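Local coordinates for protein CsuE (Acinetobacter baumannii, PDB 6FJY) that probably serves as the tip adhesin of archaic chaperone-usher Csu pili, through which the bacterium attaches to surfaces and forms biofilm, at residues L178-F190 with V202-T214. Numbering follows the deposited sequence.
Sequences LPDCRILAQDVNF and VQSSMGIRCSVNT
C181 and C210 both set SG anti to their own carbonyl carbon (chi1 -70° and -77°), and from a non-hydrogen-bonded antiparallel pair the two sulfurs meet in a disulfide, C181 SG to C210 SG 2.0 Å. The crosslink illustrates how neighbouring strands can be stapled: their CA atoms lie 4.1 Å apart, R182 and R209 exchange N-H and C=O next to it, and L184 and G207 do so two residues further along. On the same face of the sheet, I183 and I208 run alongside one another, I183 CG2 touching I208 CG1 at 4.0 Å. The other face carries R182 and R209, whose guanidinium planes stand perpendicular. Acids tie both down: R182 NH1 forms a salt bridge with D180 OD2 (3.0 Å), and R209 pairs with E21, probably offsetting the like charges.

At the disulfide end S211 extends the pairing with its side chain. Its OG, placed between backbone N and carbonyl carbon (chi1 40°), accepts the N-H of D180 at 2.9 Å and donates to T214 OG1, which in turn donates to V212 O; S211 N returns a bond to D180 O. Beyond A185 the strands part, and apolar contacts take over. V188 and V202 pass in opposite senses, CG1 to CG1 3.6 Å, and V202 CG2 sits over one face of the F190 ring in a CH-pi contact, 4.1 Å from its centroid.

Such antiparallel pairing is consistent with an Ig-like beta sandwich in this Spore Coat Protein U region. Helix 16-21 lies against the arginine face, strand 302-311 packs on I183 and M206, and strand 279-289 pairs with the far edge of strand 202-210, while V188 and N189 continue the sheet into a CsuC strand, consistent with donor-strand complementation.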
loop_
_atom_site.group_PDB
_atom_site.type_symbol
_atom_site.label_atom_id
_atom_site.label_comp_id
_atom_site.label_asym_id
_atom_site.label_seq_id
_atom_site.Cartn_x
_atom_site.Cartn_y
_atom_site.Cartn_z
ATOM N N LEU D 178 -5.946 -1.212 -1.419
ATOM C CA LEU D 178 -4.897 -1.656 -0.519
ATOM C C LEU D 178 -5.371 -1.640 0.923
ATOM O O LEU D 178 -6.183 -0.797 1.306
ATOM C CB LEU D 178 -3.662 -0.764 -0.644
ATOM C CG LEU D 178 -2.964 -0.828 -2.003
ATOM C CD1 LEU D 178 -1.827 0.165 -2.062
ATOM C CD2 LEU D 178 -2.460 -2.222 -2.247
ATOM N N PRO D 179 -4.882 -2.577 1.731
ATOM C CA PRO D 179 -5.129 -2.503 3.173
ATOM C C PRO D 179 -4.570 -1.210 3.745
ATOM O O PRO D 179 -3.565 -0.675 3.270
ATOM C CB PRO D 179 -4.393 -3.727 3.726
ATOM C CG PRO D 179 -4.279 -4.651 2.571
ATOM C CD PRO D 179 -4.121 -3.779 1.362
ATOM N N ASP D 180 -5.233 -0.716 4.787
ATOM C CA ASP D 180 -4.980 0.628 5.280
ATOM C C ASP D 180 -5.303 0.698 6.767
ATOM O O ASP D 180 -6.247 0.054 7.231
ATOM C CB ASP D 180 -5.821 1.643 4.496
ATOM C CG ASP D 180 -5.337 3.059 4.673
ATOM O OD1 ASP D 180 -4.327 3.253 5.383
ATOM O OD2 ASP D 180 -5.961 3.973 4.098
ATOM N N CYS D 181 -4.522 1.491 7.504
ATOM C CA CYS D 181 -4.704 1.643 8.942
ATOM C C CYS D 181 -4.252 3.035 9.367
ATOM O O CYS D 181 -3.372 3.636 8.744
ATOM C CB CYS D 181 -3.928 0.584 9.738
ATOM S SG CYS D 181 -4.537 -1.119 9.617
ATOM N N ARG D 182 -4.870 3.541 10.435
ATOM C CA ARG D 182 -4.493 4.816 11.033
ATOM C C ARG D 182 -4.484 4.694 12.547
ATOM O O ARG D 182 -5.368 4.057 13.125
ATOM C CB ARG D 182 -5.447 5.921 10.617
ATOM C CG ARG D 182 -5.326 6.289 9.171
ATOM C CD ARG D 182 -6.658 6.184 8.494
ATOM N NE ARG D 182 -6.885 7.293 7.576
ATOM C CZ ARG D 182 -6.372 7.362 6.357
ATOM N NH1 ARG D 182 -5.591 6.388 5.905
ATOM N NH2 ARG D 182 -6.648 8.407 5.594
ATOM N N ILE D 183 -3.485 5.315 13.182
ATOM C CA ILE D 183 -3.301 5.267 14.631
ATOM C C ILE D 183 -3.570 6.641 15.227
ATOM O O ILE D 183 -3.144 7.667 14.680
ATOM C CB ILE D 183 -1.884 4.815 15.032
ATOM C CG1 ILE D 183 -1.271 3.900 13.985
ATOM C CG2 ILE D 183 -1.908 4.142 16.404
ATOM C CD1 ILE D 183 0.157 3.565 14.307
ATOM N N LEU D 184 -4.228 6.647 16.385
ATOM C CA LEU D 184 -4.590 7.871 17.108
ATOM C C LEU D 184 -4.438 7.578 18.599
ATOM O O LEU D 184 -5.316 6.959 19.210
ATOM C CB LEU D 184 -6.009 8.303 16.767
ATOM C CG LEU D 184 -6.479 9.670 17.247
ATOM C CD1 LEU D 184 -5.513 10.761 16.808
ATOM C CD2 LEU D 184 -7.861 9.924 16.681
ATOM N N ALA D 185 -3.326 8.025 19.181
ATOM C CA ALA D 185 -2.940 7.600 20.521
ATOM C C ALA D 185 -3.128 8.676 21.582
ATOM O O ALA D 185 -3.464 8.350 22.724
ATOM C CB ALA D 185 -1.480 7.131 20.519
ATOM N N GLN D 186 -2.908 9.946 21.241
ATOM C CA GLN D 186 -3.124 11.062 22.166
ATOM C C GLN D 186 -2.197 10.994 23.375
ATOM O O GLN D 186 -1.277 10.174 23.413
ATOM C CB GLN D 186 -4.582 11.120 22.637
ATOM C CG GLN D 186 -5.567 11.611 21.593
ATOM C CD GLN D 186 -5.350 13.066 21.223
ATOM O OE1 GLN D 186 -5.048 13.901 22.080
ATOM N NE2 GLN D 186 -5.496 13.376 19.938
ATOM N N ASP D 187 -2.429 11.854 24.366
ATOM C CA ASP D 187 -1.557 11.975 25.526
ATOM C C ASP D 187 -2.309 11.643 26.809
ATOM O O ASP D 187 -3.534 11.775 26.886
ATOM C CB ASP D 187 -0.967 13.390 25.632
ATOM C CG ASP D 187 0.219 13.602 24.713
ATOM O OD1 ASP D 187 0.636 12.636 24.044
ATOM O OD2 ASP D 187 0.732 14.737 24.654
ATOM N N VAL D 188 -1.557 11.210 27.818
ATOM C CA VAL D 188 -2.083 10.926 29.149
ATOM C C VAL D 188 -1.535 11.984 30.088
ATOM O O VAL D 188 -0.316 12.185 30.159
ATOM C CB VAL D 188 -1.698 9.520 29.634
ATOM C CG1 VAL D 188 -2.176 9.307 31.059
ATOM C CG2 VAL D 188 -2.259 8.440 28.702
ATOM N N ASN D 189 -2.429 12.654 30.810
ATOM C CA ASN D 189 -2.068 13.685 31.770
ATOM C C ASN D 189 -2.545 13.296 33.163
ATOM O O ASN D 189 -3.580 12.641 33.324
ATOM C CB ASN D 189 -2.665 15.040 31.380
ATOM C CG ASN D 189 -2.033 15.617 30.134
ATOM O OD1 ASN D 189 -0.966 16.230 30.193
ATOM N ND2 ASN D 189 -2.692 15.433 28.996
ATOM N N PHE D 190 -1.785 13.724 34.169
ATOM C CA PHE D 190 -2.067 13.391 35.565
ATOM C C PHE D 190 -2.540 14.603 36.371
ATOM O O PHE D 190 -2.807 15.668 35.815
ATOM C CB PHE D 190 -0.822 12.784 36.220
ATOM C CG PHE D 190 -0.485 11.410 35.719
ATOM C CD1 PHE D 190 0.284 11.241 34.577
ATOM C CD2 PHE D 190 -0.946 10.285 36.387
ATOM C CE1 PHE D 190 0.587 9.974 34.109
ATOM C CE2 PHE D 190 -0.642 9.015 35.926
ATOM C CZ PHE D 190 0.128 8.862 34.788
ATOM N N VAL D 202 -4.734 7.139 35.556
ATOM C CA VAL D 202 -5.482 7.689 34.431
ATOM C C VAL D 202 -5.846 6.541 33.497
ATOM O O VAL D 202 -4.963 5.814 33.021
ATOM C CB VAL D 202 -4.671 8.758 33.675
ATOM C CG1 VAL D 202 -5.472 9.332 32.512
ATOM C CG2 VAL D 202 -4.183 9.850 34.620
ATOM N N GLN D 203 -7.139 6.380 33.230
ATOM C CA GLN D 203 -7.606 5.460 32.203
ATOM C C GLN D 203 -7.773 6.260 30.910
ATOM O O GLN D 203 -8.553 7.218 30.862
ATOM C CB GLN D 203 -8.907 4.781 32.627
ATOM C CG GLN D 203 -9.292 3.582 31.755
ATOM C CD GLN D 203 -10.585 2.898 32.192
ATOM O OE1 GLN D 203 -11.572 2.877 31.453
ATOM N NE2 GLN D 203 -10.575 2.325 33.390
ATOM N N SER D 204 -7.011 5.885 29.877
ATOM C CA SER D 204 -7.148 6.478 28.550
ATOM C C SER D 204 -7.372 5.386 27.509
ATOM O O SER D 204 -7.758 4.264 27.852
ATOM C CB SER D 204 -5.916 7.320 28.197
ATOM O OG SER D 204 -6.042 7.919 26.919
ATOM N N SER D 205 -7.137 5.701 26.237
ATOM C CA SER D 205 -7.369 4.734 25.178
ATOM C C SER D 205 -6.588 5.131 23.932
ATOM O O SER D 205 -6.187 6.286 23.762
ATOM C CB SER D 205 -8.867 4.605 24.861
ATOM O OG SER D 205 -9.400 5.785 24.279
ATOM N N MET D 206 -6.364 4.139 23.071
ATOM C CA MET D 206 -5.828 4.326 21.732
ATOM C C MET D 206 -6.856 3.828 20.727
ATOM O O MET D 206 -7.650 2.929 21.021
ATOM C CB MET D 206 -4.498 3.573 21.544
ATOM C CG MET D 206 -3.350 4.124 22.358
ATOM S SD MET D 206 -1.906 3.084 22.293
ATOM C CE MET D 206 -2.006 2.658 20.601
ATOM N N GLY D 207 -6.848 4.430 19.539
ATOM C CA GLY D 207 -7.785 4.062 18.499
ATOM C C GLY D 207 -7.099 3.733 17.187
ATOM O O GLY D 207 -6.258 4.501 16.714
ATOM N N ILE D 208 -7.452 2.593 16.589
ATOM C CA ILE D 208 -6.890 2.169 15.311
ATOM C C ILE D 208 -8.025 1.823 14.353
ATOM O O ILE D 208 -8.825 0.920 14.626
ATOM C CB ILE D 208 -5.930 0.979 15.470
ATOM C CG1 ILE D 208 -4.779 1.384 16.394
ATOM C CG2 ILE D 208 -5.411 0.537 14.112
ATOM C CD1 ILE D 208 -3.741 0.333 16.602
ATOM N N ARG D 209 -8.086 2.535 13.232
ATOM C CA ARG D 209 -9.082 2.320 12.189
ATOM C C ARG D 209 -8.390 1.627 11.022
ATOM O O ARG D 209 -7.494 2.201 10.393
ATOM C CB ARG D 209 -9.717 3.640 11.750
ATOM C CG ARG D 209 -10.357 4.413 12.905
ATOM C CD ARG D 209 -10.868 5.775 12.466
ATOM N NE ARG D 209 -11.620 5.680 11.218
ATOM C CZ ARG D 209 -11.309 6.330 10.100
ATOM N NH1 ARG D 209 -10.261 7.145 10.067
ATOM N NH2 ARG D 209 -12.059 6.175 9.016
ATOM N N CYS D 210 -8.816 0.398 10.736
ATOM C CA CYS D 210 -8.186 -0.450 9.742
ATOM C C CYS D 210 -9.247 -0.964 8.778
ATOM O O CYS D 210 -10.430 -1.063 9.111
ATOM C CB CYS D 210 -7.443 -1.636 10.394
ATOM S SG CYS D 210 -5.853 -1.298 11.151
ATOM N N SER D 211 -8.811 -1.275 7.562
ATOM C CA SER D 211 -9.659 -2.011 6.636
ATOM C C SER D 211 -9.910 -3.424 7.169
ATOM O O SER D 211 -9.254 -3.886 8.109
ATOM C CB SER D 211 -9.012 -2.060 5.256
ATOM O OG SER D 211 -7.618 -2.266 5.382
ATOM N N VAL D 212 -10.887 -4.113 6.565
ATOM C CA VAL D 212 -11.194 -5.474 7.013
ATOM C C VAL D 212 -9.970 -6.364 6.818
ATOM O O VAL D 212 -9.069 -6.074 6.019
ATOM C CB VAL D 212 -12.418 -6.075 6.306
ATOM C CG1 VAL D 212 -13.695 -5.379 6.761
ATOM C CG2 VAL D 212 -12.258 -5.998 4.806
ATOM N N ASN D 213 -9.946 -7.464 7.569
ATOM C CA ASN D 213 -8.757 -8.303 7.746
ATOM C C ASN D 213 -7.676 -7.388 8.317
ATOM O O ASN D 213 -7.942 -6.720 9.330
ATOM C CB ASN D 213 -8.432 -8.999 6.440
ATOM C CG ASN D 213 -9.651 -9.644 5.831
ATOM O OD1 ASN D 213 -9.950 -9.459 4.647
ATOM N ND2 ASN D 213 -10.394 -10.381 6.651
ATOM N N THR D 214 -6.496 -7.303 7.710
ATOM C CA THR D 214 -5.433 -6.408 8.161
ATOM C C THR D 214 -5.167 -6.572 9.650
ATOM O O THR D 214 -5.446 -5.666 10.444
ATOM C CB THR D 214 -5.772 -4.950 7.881
ATOM O OG1 THR D 214 -6.458 -4.848 6.632
ATOM C CG2 THR D 214 -4.485 -4.136 7.816
#